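Long-range contacts in ParA (Salmonella enterica subsp. enterica serovar Newport str. SL317, PDB 3EZF), which probably acts as a Walker-type ATPase in DNA partition, with nucleotide-dependent DNA binding that lets it regulate transcription: residues I89-I93 / L143-L147; Q232-R237 / L264-A269. One frame throughout, in Å; residues are numbered along the deposited sequence.

Contact 1 of 2, residues I89-I93 / L143-L147; sequences IQNVI and LRHDL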
ATOM      1  N   ILE A  89      15.865 -21.606 -21.963  1.00 45.23           N
ATOM      2  CA  ILE A  89      16.328 -21.762 -20.596  1.00 41.70           C
ATOM      3  C   ILE A  89      16.378 -23.246 -20.248  1.00 42.64           C
ATOM      4  O   ILE A  89      17.233 -23.671 -19.471  1.00 45.29           O
ATOM      5  CB  ILE A  89      15.379 -21.056 -19.575  1.00 42.83           C
ATOM      6  CG1 ILE A  89      15.343 -19.542 -19.822  1.00 39.39           C
ATOM      7  CG2 ILE A  89      15.834 -21.356 -18.147  1.00 38.71           C
ATOM      8  CD1 ILE A  89      16.644 -18.857 -19.560  1.00 46.80           C
ATOM      9  N   GLN A  90      15.471 -24.039 -20.821  1.00 40.64           N
ATOM     10  CA  GLN A  90      15.444 -25.479 -20.528  1.00 42.05           C
ATOM     11  C   GLN A  90      16.523 -26.218 -21.269  1.00 39.42           C
ATOM     12  O   GLN A  90      17.132 -27.136 -20.725  1.00 39.07           O
ATOM     13  CB  GLN A  90      14.092 -26.117 -20.875  1.00 44.39           C
ATOM     14  CG  GLN A  90      13.245 -26.516 -19.658  1.00 45.02           C
ATOM     15  CD  GLN A  90      13.951 -27.465 -18.705  1.00 43.90           C
ATOM     16  OE1 GLN A  90      13.816 -27.343 -17.490  1.00 47.75           O
ATOM     17  NE2 GLN A  90      14.689 -28.413 -19.244  1.00 41.69           N
ATOM     18  N   ASN A  91      16.737 -25.835 -22.522  1.00 41.62           N
ATOM     19  CA  ASN A  91      17.785 -26.440 -23.341  1.00 45.23           C
ATOM     20  C   ASN A  91      19.130 -26.292 -22.608  1.00 44.61           C
ATOM     21  O   ASN A  91      19.867 -27.274 -22.436  1.00 38.74           O
ATOM     22  CB  ASN A  91      17.846 -25.749 -24.707  1.00 47.80           C
ATOM     23  CG  ASN A  91      16.581 -25.958 -25.524  1.00 51.11           C
ATOM     24  OD1 ASN A  91      16.438 -25.424 -26.632  1.00 51.14           O
ATOM     25  ND2 ASN A  91      15.657 -26.734 -24.983  1.00 56.20           N
ATOM     26  N   VAL A  92      19.425 -25.063 -22.176  1.00 39.54           N
ATOM     27  CA  VAL A  92      20.640 -24.752 -21.438  1.00 41.21           C
ATOM     28  C   VAL A  92      20.733 -25.594 -20.159  1.00 45.25           C
ATOM     29  O   VAL A  92      21.795 -26.145 -19.841  1.00 45.79           O
ATOM     30  CB  VAL A  92      20.690 -23.256 -21.046  1.00 42.77           C
ATOM     31  CG1 VAL A  92      21.937 -22.966 -20.186  1.00 36.59           C
ATOM     32  CG2 VAL A  92      20.701 -22.402 -22.302  1.00 39.27           C
ATOM     33  N   ILE A  93      19.631 -25.672 -19.416  1.00 42.81           N
ATOM     34  CA  ILE A  93      19.597 -26.459 -18.191  1.00 42.69           C
ATOM     35  C   ILE A  93      19.821 -27.925 -18.505  1.00 44.40           C
ATOM     36  O   ILE A  93      20.478 -28.637 -17.752  1.00 47.98           O
ATOM     37  CB  ILE A  93      18.252 -26.320 -17.483  1.00 43.81           C
ATOM     38  CG1 ILE A  93      18.113 -24.892 -16.960  1.00 42.66           C
ATOM     39  CG2 ILE A  93      18.127 -27.361 -16.369  1.00 42.12           C
ATOM     40  CD1 ILE A  93      16.741 -24.560 -16.444  1.00 38.21           C
ATOM     41  N   LEU A 143      21.565 -20.431 -14.055  1.00 48.48           N
ATOM     42  CA  LEU A 143      20.782 -21.422 -14.803  1.00 45.68           C
ATOM     43  C   LEU A 143      21.223 -22.849 -14.485  1.00 44.73           C
ATOM     44  O   LEU A 143      20.420 -23.776 -14.482  1.00 48.17           O
ATOM     45  CB  LEU A 143      20.895 -21.188 -16.313  1.00 46.02           C
ATOM     46  CG  LEU A 143      20.373 -19.888 -16.944  1.00 46.09           C
ATOM     47  CD1 LEU A 143      20.567 -19.959 -18.450  1.00 54.29           C
ATOM     48  CD2 LEU A 143      18.912 -19.696 -16.652  1.00 44.99           C
ATOM     49  N   ARG A 144      22.505 -23.018 -14.214  1.00 44.58           N
ATOM     50  CA  ARG A 144      23.057 -24.323 -13.871  1.00 47.60           C
ATOM     51  C   ARG A 144      22.429 -24.876 -12.601  1.00 47.20           C
ATOM     52  O   ARG A 144      22.648 -26.035 -12.249  1.00 51.06           O
ATOM     53  CB  ARG A 144      24.554 -24.190 -13.633  1.00 47.18           C
ATOM     54  CG  ARG A 144      24.881 -23.037 -12.701  1.00 47.19           C
ATOM     55  CD  ARG A 144      26.260 -23.176 -12.120  1.00 51.36           C
ATOM     56  NE  ARG A 144      26.349 -24.385 -11.309  1.00 59.74           N
ATOM     57  CZ  ARG A 144      27.413 -24.716 -10.596  1.00 59.85           C
ATOM     58  NH1 ARG A 144      28.477 -23.912 -10.608  1.00 51.82           N
ATOM     59  NH2 ARG A 144      27.402 -25.839  -9.881  1.00 56.26           N
ATOM     60  N   HIS A 145      21.675 -24.038 -11.896  1.00 49.24           N
ATOM     61  CA  HIS A 145      21.034 -24.454 -10.654  1.00 49.24           C
ATOM     62  C   HIS A 145      19.627 -24.994 -10.868  1.00 47.76           C
ATOM     63  O   HIS A 145      19.100 -25.673 -10.003  1.00 47.76           O
ATOM     64  CB  HIS A 145      20.969 -23.292  -9.658  1.00 51.91           C
ATOM     65  CG  HIS A 145      22.305 -22.766  -9.241  1.00 53.81           C
ATOM     66  ND1 HIS A 145      23.271 -23.557  -8.660  1.00 52.75           N
ATOM     67  CD2 HIS A 145      22.840 -21.520  -9.326  1.00 53.76           C
ATOM     68  CE1 HIS A 145      24.345 -22.828  -8.406  1.00 55.35           C
ATOM     69  NE2 HIS A 145      24.107 -21.591  -8.802  1.00 57.09           N
ATOM     70  N   ASP A 146      19.022 -24.696 -12.014  1.00 48.52           N
ATOM     71  CA  ASP A 146      17.667 -25.163 -12.300  1.00 51.86           C
ATOM     72  C   ASP A 146      16.827 -24.821 -11.073  1.00 49.27           C
ATOM     73  O   ASP A 146      16.091 -25.653 -10.564  1.00 49.40           O
ATOM     74  CB  ASP A 146      17.664 -26.682 -12.513  1.00 54.37           C
ATOM     75  CG  ASP A 146      16.441 -27.170 -13.286  1.00 55.14           C
ATOM     76  OD1 ASP A 146      15.481 -26.392 -13.441  1.00 56.76           O
ATOM     77  OD2 ASP A 146      16.443 -28.337 -13.733  1.00 50.44           O
ATOM     78  N   LEU A 147      16.972 -23.591 -10.594  1.00 49.84           N
ATOM     79  CA  LEU A 147      16.257 -23.106  -9.414  1.00 45.00           C
ATOM     80  C   LEU A 147      14.731 -23.222  -9.496  1.00 45.39           C
ATOM     81  O   LEU A 147      14.119 -22.900 -10.518  1.00 46.14           O
ATOM     82  CB  LEU A 147      16.657 -21.650  -9.156  1.00 42.88           C
ATOM     83  CG  LEU A 147      17.472 -21.352  -7.896  1.00 45.35           C
ATOM     84  CD1 LEU A 147      18.520 -22.421  -7.684  1.00 41.79           C
ATOM     85  CD2 LEU A 147      18.096 -19.959  -8.005  1.00 42.86           C
TER

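Contact 2 of 2, residues Q232-R237 / L264-A269; sequences QYEILR and LNGLAA. Unlike the reference sequence in segment 232-237: Gln232 (reference Pro), Tyr233 (reference Ser), Ile235 (reference Val).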
ATOM      1  N   GLN A 232      -2.342 -21.369  15.854  1.00 48.01           N
ATOM      2  CA  GLN A 232      -2.557 -20.342  14.845  1.00 47.56           C
ATOM      3  C   GLN A 232      -1.330 -19.786  14.162  1.00 44.54           C
ATOM      4  O   GLN A 232      -1.448 -19.192  13.102  1.00 45.80           O
ATOM      5  CB  GLN A 232      -3.338 -19.171  15.435  1.00 47.04           C
ATOM      6  CG  GLN A 232      -2.588 -18.435  16.513  1.00 45.89           C
ATOM      7  CD  GLN A 232      -3.371 -17.287  17.067  1.00 45.00           C
ATOM      8  OE1 GLN A 232      -3.180 -16.913  18.221  1.00 45.85           O
ATOM      9  NE2 GLN A 232      -4.257 -16.707  16.249  1.00 44.04           N
ATOM     10  N   TYR A 233      -0.158 -19.964  14.755  1.00 45.70           N
ATOM     11  CA  TYR A 233       1.056 -19.409  14.156  1.00 46.52           C
ATOM     12  C   TYR A 233       1.990 -20.435  13.525  1.00 44.94           C
ATOM     13  O   TYR A 233       3.123 -20.120  13.180  1.00 48.92           O
ATOM     14  CB  TYR A 233       1.813 -18.559  15.199  1.00 43.57           C
ATOM     15  CG  TYR A 233       0.997 -17.391  15.731  1.00 46.26           C
ATOM     16  CD1 TYR A 233       0.968 -17.094  17.097  1.00 43.70           C
ATOM     17  CD2 TYR A 233       0.239 -16.590  14.867  1.00 45.09           C
ATOM     18  CE1 TYR A 233       0.205 -16.034  17.585  1.00 44.68           C
ATOM     19  CE2 TYR A 233      -0.526 -15.524  15.346  1.00 47.26           C
ATOM     20  CZ  TYR A 233      -0.540 -15.252  16.706  1.00 46.82           C
ATOM     21  OH  TYR A 233      -1.303 -14.205  17.182  1.00 45.21           O
ATOM     22  N   GLU A 234       1.514 -21.663  13.362  1.00 45.89           N
ATOM     23  CA  GLU A 234       2.323 -22.708  12.756  1.00 44.56           C
ATOM     24  C   GLU A 234       1.607 -23.292  11.553  1.00 44.31           C
ATOM     25  O   GLU A 234       2.100 -24.241  10.943  1.00 44.15           O
ATOM     26  CB  GLU A 234       2.605 -23.834  13.749  1.00 45.20           C
ATOM     27  CG  GLU A 234       3.313 -23.408  15.021  1.00 55.72           C
ATOM     28  CD  GLU A 234       3.677 -24.591  15.931  1.00 59.99           C
ATOM     29  OE1 GLU A 234       3.118 -25.693  15.744  1.00 61.01           O
ATOM     30  OE2 GLU A 234       4.517 -24.420  16.843  1.00 63.54           O
ATOM     31  N   ILE A 235       0.447 -22.735  11.209  1.00 44.67           N
ATOM     32  CA  ILE A 235      -0.319 -23.239  10.072  1.00 43.25           C
ATOM     33  C   ILE A 235       0.447 -23.148   8.756  1.00 42.23           C
ATOM     34  O   ILE A 235       0.497 -24.114   8.008  1.00 40.09           O
ATOM     35  CB  ILE A 235      -1.654 -22.490   9.879  1.00 41.79           C
ATOM     36  CG1 ILE A 235      -2.381 -22.313  11.215  1.00 37.63           C
ATOM     37  CG2 ILE A 235      -2.525 -23.277   8.917  1.00 39.79           C
ATOM     38  CD1 ILE A 235      -2.610 -23.607  11.967  1.00 39.65           C
ATOM     39  N   LEU A 236       1.041 -21.988   8.480  1.00 44.73           N
ATOM     40  CA  LEU A 236       1.800 -21.781   7.238  1.00 43.72           C
ATOM     41  C   LEU A 236       2.851 -22.871   7.005  1.00 41.15           C
ATOM     42  O   LEU A 236       2.981 -23.367   5.904  1.00 38.29           O
ATOM     43  CB  LEU A 236       2.492 -20.398   7.242  1.00 42.83           C
ATOM     44  CG  LEU A 236       2.851 -19.705   5.914  1.00 40.58           C
ATOM     45  CD1 LEU A 236       3.961 -18.712   6.171  1.00 39.54           C
ATOM     46  CD2 LEU A 236       3.301 -20.684   4.868  1.00 40.25           C
ATOM     47  N   ARG A 237       3.598 -23.245   8.039  1.00 42.30           N
ATOM     48  CA  ARG A 237       4.631 -24.263   7.888  1.00 43.52           C
ATOM     49  C   ARG A 237       4.035 -25.649   7.733  1.00 43.37           C
ATOM     50  O   ARG A 237       4.575 -26.481   7.021  1.00 49.04           O
ATOM     51  CB  ARG A 237       5.576 -24.274   9.103  1.00 48.18           C
ATOM     52  CG  ARG A 237       7.084 -24.097   8.800  1.00 51.28           C
ATOM     53  CD  ARG A 237       7.785 -25.244   8.049  1.00 49.69           C
ATOM     54  NE  ARG A 237       9.047 -24.746   7.475  1.00 57.87           N
ATOM     55  CZ  ARG A 237      10.013 -25.486   6.920  1.00 56.84           C
ATOM     56  NH1 ARG A 237       9.913 -26.808   6.839  1.00 58.21           N
ATOM     57  NH2 ARG A 237      11.094 -24.892   6.431  1.00 52.83           N
ATOM     58  N   LEU A 264       2.965 -13.096  11.648  1.00 42.54           N
ATOM     59  CA  LEU A 264       3.376 -14.069  12.654  1.00 45.92           C
ATOM     60  C   LEU A 264       3.615 -15.452  12.032  1.00 48.31           C
ATOM     61  O   LEU A 264       4.623 -16.104  12.313  1.00 51.00           O
ATOM     62  CB  LEU A 264       2.309 -14.166  13.755  1.00 51.47           C
ATOM     63  CG  LEU A 264       2.231 -13.186  14.941  1.00 51.30           C
ATOM     64  CD1 LEU A 264       3.252 -13.570  15.971  1.00 52.42           C
ATOM     65  CD2 LEU A 264       2.441 -11.768  14.491  1.00 51.58           C
ATOM     66  N   ASN A 265       2.689 -15.906  11.193  1.00 48.73           N
ATOM     67  CA  ASN A 265       2.839 -17.197  10.540  1.00 47.02           C
ATOM     68  C   ASN A 265       4.058 -17.135   9.637  1.00 47.46           C
ATOM     69  O   ASN A 265       4.831 -18.093   9.577  1.00 54.39           O
ATOM     70  CB  ASN A 265       1.589 -17.548   9.728  1.00 46.63           C
ATOM     71  CG  ASN A 265       0.660 -18.492  10.469  1.00 47.66           C
ATOM     72  OD1 ASN A 265       0.971 -19.664  10.676  1.00 50.55           O
ATOM     73  ND2 ASN A 265      -0.482 -17.981  10.878  1.00 50.49           N
ATOM     74  N   GLY A 266       4.239 -16.014   8.941  1.00 39.21           N
ATOM     75  CA  GLY A 266       5.401 -15.880   8.083  1.00 40.96           C
ATOM     76  C   GLY A 266       6.711 -16.024   8.854  1.00 40.00           C
ATOM     77  O   GLY A 266       7.523 -16.890   8.554  1.00 39.40           O
ATOM     78  N   LEU A 267       6.923 -15.167   9.845  1.00 40.02           N
ATOM     79  CA  LEU A 267       8.135 -15.225  10.644  1.00 41.76           C
ATOM     80  C   LEU A 267       8.337 -16.591  11.261  1.00 43.39           C
ATOM     81  O   LEU A 267       9.471 -17.042  11.418  1.00 43.05           O
ATOM     82  CB  LEU A 267       8.078 -14.213  11.785  1.00 43.07           C
ATOM     83  CG  LEU A 267       8.253 -12.736  11.481  1.00 38.92           C
ATOM     84  CD1 LEU A 267       8.305 -11.994  12.780  1.00 39.42           C
ATOM     85  CD2 LEU A 267       9.535 -12.509  10.703  1.00 39.19           C
ATOM     86  N   ALA A 268       7.233 -17.238  11.623  1.00 45.69           N
ATOM     87  CA  ALA A 268       7.275 -18.550  12.278  1.00 46.51           C
ATOM     88  C   ALA A 268       7.664 -19.750  11.409  1.00 42.59           C
ATOM     89  O   ALA A 268       7.844 -20.843  11.929  1.00 46.39           O
ATOM     90  CB  ALA A 268       5.917 -18.822  12.960  1.00 40.80           C
ATOM     91  N   ALA A 269       7.805 -19.554  10.104  1.00 41.96           N
ATOM     92  CA  ALA A 269       8.121 -20.659   9.212  1.00 43.13           C
ATOM     93  C   ALA A 269       9.331 -20.401   8.352  1.00 45.14           C
ATOM     94  O   ALA A 269       9.776 -21.292   7.623  1.00 48.11           O
ATOM     95  CB  ALA A 269       6.930 -20.942   8.316  1.00 44.86           C
TER
HETATM   96  O   HOH W   1       3.976 -20.864  10.313  1.00 45.54           O

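Contact 1 of 2, residues I89-I93 / L143-L147
The winged-helix-turn-helix part of ParA meets its P-loop ATPase part through a small apolar cluster, a compact case of a domain interface. Residues 89-93 open helix 89-98 of the winged-helix-turn-helix part; residues 143-147 leave a short 3-10 turn before strand 149-153 of the ATPase part. Leu143, in its mt rotamer, packs against one face of the helix, meeting two partners: its CD2 lies 3.8 Å from Ile89 CD1, and its CD1 lies 3.7 Å from Val92 CG1. Ile89 starts off sideways, but chi1 and chi2 both near m bring its end over to the leucine, whereas the CA-to-CB bond of Val92 already points toward the turn, and its t rotamer places CG1 near Leu143. Phe44 of strand 43-44 touches all three residues and extends this apolar cluster. Ile93, also mt, faces the turn itself, with CG1 3.6 Å from Leu143 O. No hydrogen bond spans the two segments; the contacts are mainly van der Waals. Asp146, with a left-handed backbone conformation and a t rotamer, brings a charge to the cluster's edge, where Lys103 and Arg137 form salt bridges with it. That same carboxylate also packs against the helix, bringing Asp146 OD2 to 3.3 Å from Ile93 CG2.

Contact 2 of 2, residues Q232-R237 / L264-A269
One amide side chain can serve three backbone groups at once, and Asn265 of helix 261-267 illustrates the principle. Its ND2 donates to Gln232 O at 2.7 Å and has a second acceptor in Pro261 O, one turn earlier in its own helix. Its OD1 accepts from Leu236 N at 3.2 Å in a nearly straight bond, meeting the amide two residues after the N-cap residue Glu234, in the first turn of helix 235-241. Gln232 O is doubly served as well, since Trp219 NE1 also donates to it. A water sits between the segments, 3.1 Å from Tyr233 O and 3.0 Å from Asn265 O, although the acceptors around it outnumber its protons; it accepts only weakly from Arg237 N, at 3.3 Å. The guanidinium of Arg237 finds its salt bridge beyond the contact, with Asp242. Apolar contacts accompany these bonds: Leu264 CG lies 3.9 Å from the Tyr233 ring centroid in a CH-pi contact over the face, and Leu236 CD1 meets Gly266 CA at 3.7 Å. Because Asn265 bonds to main-chain atoms of Gln232 and Leu236, these bonds do not directly require particular side chains at those positions.

Overall arrangement
The two contacts come in series along the chain, contact 1 closing before contact 2 opens, and lie on opposite sides of the chain's centre. Their own centres are 32 Å apart and their nearest atoms about 16 Å, so they do not touch. What relates them is the six-stranded parallel sheet of the ATPase part: residues 143-147 lead into strand 149-153, while strand 250-254, its immediate neighbour in the sheet, lies between the two segments of contact 2 in the sequence. Contact 1 joins the helix-turn-helix part to that core and so could bear on how the DNA-binding and nucleotide-binding parts are positioned, whereas contact 2 packs together helices before and after one strand within the core.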